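Local coordinates for protein phospho-furanose lactonase (PDB 3OVG) that hydrolyses phosphorylated sugar 1,4-lactones such as D-xylono-1,4-lactone 5-phosphate to the corresponding phosphosugar acids, using two zinc ions, at residues A[169-174]-A[199-204]. Residues are numbered along the deposited sequence; the frame is centred on the assembly and turned at random.
Sequences KALEVA and AKHLIG
L171 and L202 meet where two outer helices of the TIM barrel, 165-181 and 195-205, pass each other; these are successive helices of the barrel wall, joined through strand 185-190. The axes of the two short segments come within 9.1 Å and cross at -49°, a spacing at which branched side chains from both helices meet between them.

The apolar packing is centred on the leucine pair. Their side chains run across each other at about a right angle, and the methyls L171 CD2 and L202 CD2 touch at 3.9 Å. In L202 the CG lies beside the backbone N and anti to the carbonyl carbon (chi1 -73°), a turn that brings the end of the side chain nearer to the facing helix than its first bond would suggest. Its CD2 thereby also reaches the A174 CB at 4.4 Å; the small side chain of A174 lets this methyl lie close to the backbone of helix 165-181. The fork of L171 serves two partners, for its other branch, CD1, lies 4.3 Å from H201 ND1, near the ring plane. The flat imidazole thus offers an edge to a leucine methyl while packing on V345 and L348 of helix 343-351 and on Q291 of a second subunit.

A backbone oxygen also takes part without a hydrogen bond: L202 CD2 sits 3.3 Å from L171 O, a close van der Waals approach.

L171 and A174 also rest on loop residues A156 and I154. Between the helices, buried aliphatic surfaces meet by dispersion and exclusion of water, and the fit probably depends on side-chain shape, since neither a hydrogen bond nor a salt bridge links the two segments.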
loop_
_atom_site.group_PDB
_atom_site.type_symbol
_atom_site.label_atom_id
_atom_site.label_comp_id
_atom_site.label_asym_id
_atom_site.label_seq_id
_atom_site.Cartn_x
_atom_site.Cartn_y
_atom_site.Cartn_z
ATOM N N LYS A 169 29.121 -2.646 13.710
ATOM C CA LYS A 169 30.210 -2.072 12.910
ATOM C C LYS A 169 30.264 -0.541 13.056
ATOM O O LYS A 169 31.330 0.046 13.249
ATOM C CB LYS A 169 30.029 -2.428 11.426
ATOM C CG LYS A 169 31.270 -2.106 10.585
ATOM C CD LYS A 169 31.157 -2.726 9.181
ATOM C CE LYS A 169 32.334 -2.307 8.328
ATOM N NZ LYS A 169 32.137 -2.766 6.940
ATOM N N ALA A 170 29.103 0.104 12.993
ATOM C CA ALA A 170 29.071 1.562 13.090
ATOM C C ALA A 170 29.392 1.988 14.522
ATOM O O ALA A 170 30.030 3.026 14.730
ATOM C CB ALA A 170 27.702 2.109 12.645
ATOM N N LEU A 171 29.021 1.165 15.509
ATOM C CA LEU A 171 29.390 1.471 16.899
ATOM C C LEU A 171 30.903 1.401 17.077
ATOM O O LEU A 171 31.496 2.222 17.757
ATOM C CB LEU A 171 28.680 0.529 17.914
ATOM C CG LEU A 171 27.173 0.769 18.095
ATOM C CD1 LEU A 171 26.548 -0.340 18.922
ATOM C CD2 LEU A 171 26.938 2.103 18.771
ATOM N N GLU A 172 31.534 0.422 16.443
ATOM C CA GLU A 172 32.980 0.278 16.518
ATOM C C GLU A 172 33.602 1.489 15.813
ATOM O O GLU A 172 34.574 2.076 16.277
ATOM C CB GLU A 172 33.461 -1.042 15.866
ATOM C CG GLU A 172 34.992 -1.106 15.781
ATOM C CD GLU A 172 35.540 -2.459 15.370
ATOM O OE1 GLU A 172 34.798 -3.450 15.364
ATOM O OE2 GLU A 172 36.733 -2.523 15.041
ATOM N N VAL A 173 33.026 1.877 14.689
ATOM C CA VAL A 173 33.545 3.035 13.983
ATOM C C VAL A 173 33.448 4.279 14.899
ATOM O O VAL A 173 34.389 5.065 15.012
ATOM C CB VAL A 173 32.813 3.255 12.645
ATOM C CG1 VAL A 173 33.058 4.694 12.143
ATOM C CG2 VAL A 173 33.260 2.209 11.595
ATOM N N ALA A 174 32.329 4.424 15.597
ATOM C CA ALA A 174 32.147 5.581 16.472
ATOM C C ALA A 174 33.163 5.545 17.623
ATOM O O ALA A 174 33.807 6.534 17.930
ATOM C CB ALA A 174 30.746 5.581 17.016
ATOM N N ALA A 199 25.516 1.193 25.048
ATOM C CA ALA A 199 26.438 1.675 26.093
ATOM C C ALA A 199 27.585 0.709 26.357
ATOM O O ALA A 199 28.757 1.081 26.255
ATOM C CB ALA A 199 25.683 2.016 27.436
ATOM N N LYS A 200 27.265 -0.541 26.663
ATOM C CA LYS A 200 28.308 -1.519 26.986
ATOM C C LYS A 200 29.238 -1.771 25.819
ATOM O O LYS A 200 30.448 -1.933 25.991
ATOM C CB LYS A 200 27.670 -2.819 27.451
ATOM C CG LYS A 200 26.996 -2.647 28.814
ATOM C CD LYS A 200 25.794 -3.570 28.957
ATOM C CE LYS A 200 26.112 -4.859 29.670
ATOM N NZ LYS A 200 24.834 -5.570 30.098
ATOM N N HIS A 201 28.685 -1.784 24.611
ATOM C CA HIS A 201 29.530 -2.071 23.467
ATOM C C HIS A 201 30.541 -0.961 23.289
ATOM O O HIS A 201 31.722 -1.231 23.175
ATOM C CB HIS A 201 28.713 -2.327 22.183
ATOM C CG HIS A 201 27.843 -3.532 22.273
ATOM N ND1 HIS A 201 26.657 -3.657 21.579
ATOM C CD2 HIS A 201 27.984 -4.668 22.994
ATOM C CE1 HIS A 201 26.104 -4.819 21.874
ATOM N NE2 HIS A 201 26.889 -5.449 22.731
ATOM N N LEU A 202 30.087 0.281 23.274
ATOM C CA LEU A 202 30.982 1.406 23.024
ATOM C C LEU A 202 32.104 1.396 24.037
ATOM O O LEU A 202 33.260 1.577 23.685
ATOM C CB LEU A 202 30.221 2.744 23.092
ATOM C CG LEU A 202 29.314 2.990 21.901
ATOM C CD1 LEU A 202 28.510 4.229 22.213
ATOM C CD2 LEU A 202 30.142 3.177 20.629
ATOM N N ILE A 203 31.737 1.202 25.299
ATOM C CA ILE A 203 32.685 1.155 26.381
ATOM C C ILE A 203 33.568 -0.058 26.232
ATOM O O ILE A 203 34.745 0.006 26.502
ATOM C CB ILE A 203 31.953 1.097 27.736
ATOM C CG1 ILE A 203 31.263 2.441 28.018
ATOM C CG2 ILE A 203 32.933 0.699 28.824
ATOM C CD1 ILE A 203 30.177 2.384 29.174
ATOM N N GLY A 204 33.000 -1.162 25.759
ATOM C CA GLY A 204 33.796 -2.342 25.474
ATOM C C GLY A 204 34.860 -2.121 24.398
ATOM O O GLY A 204 35.923 -2.752 24.429
#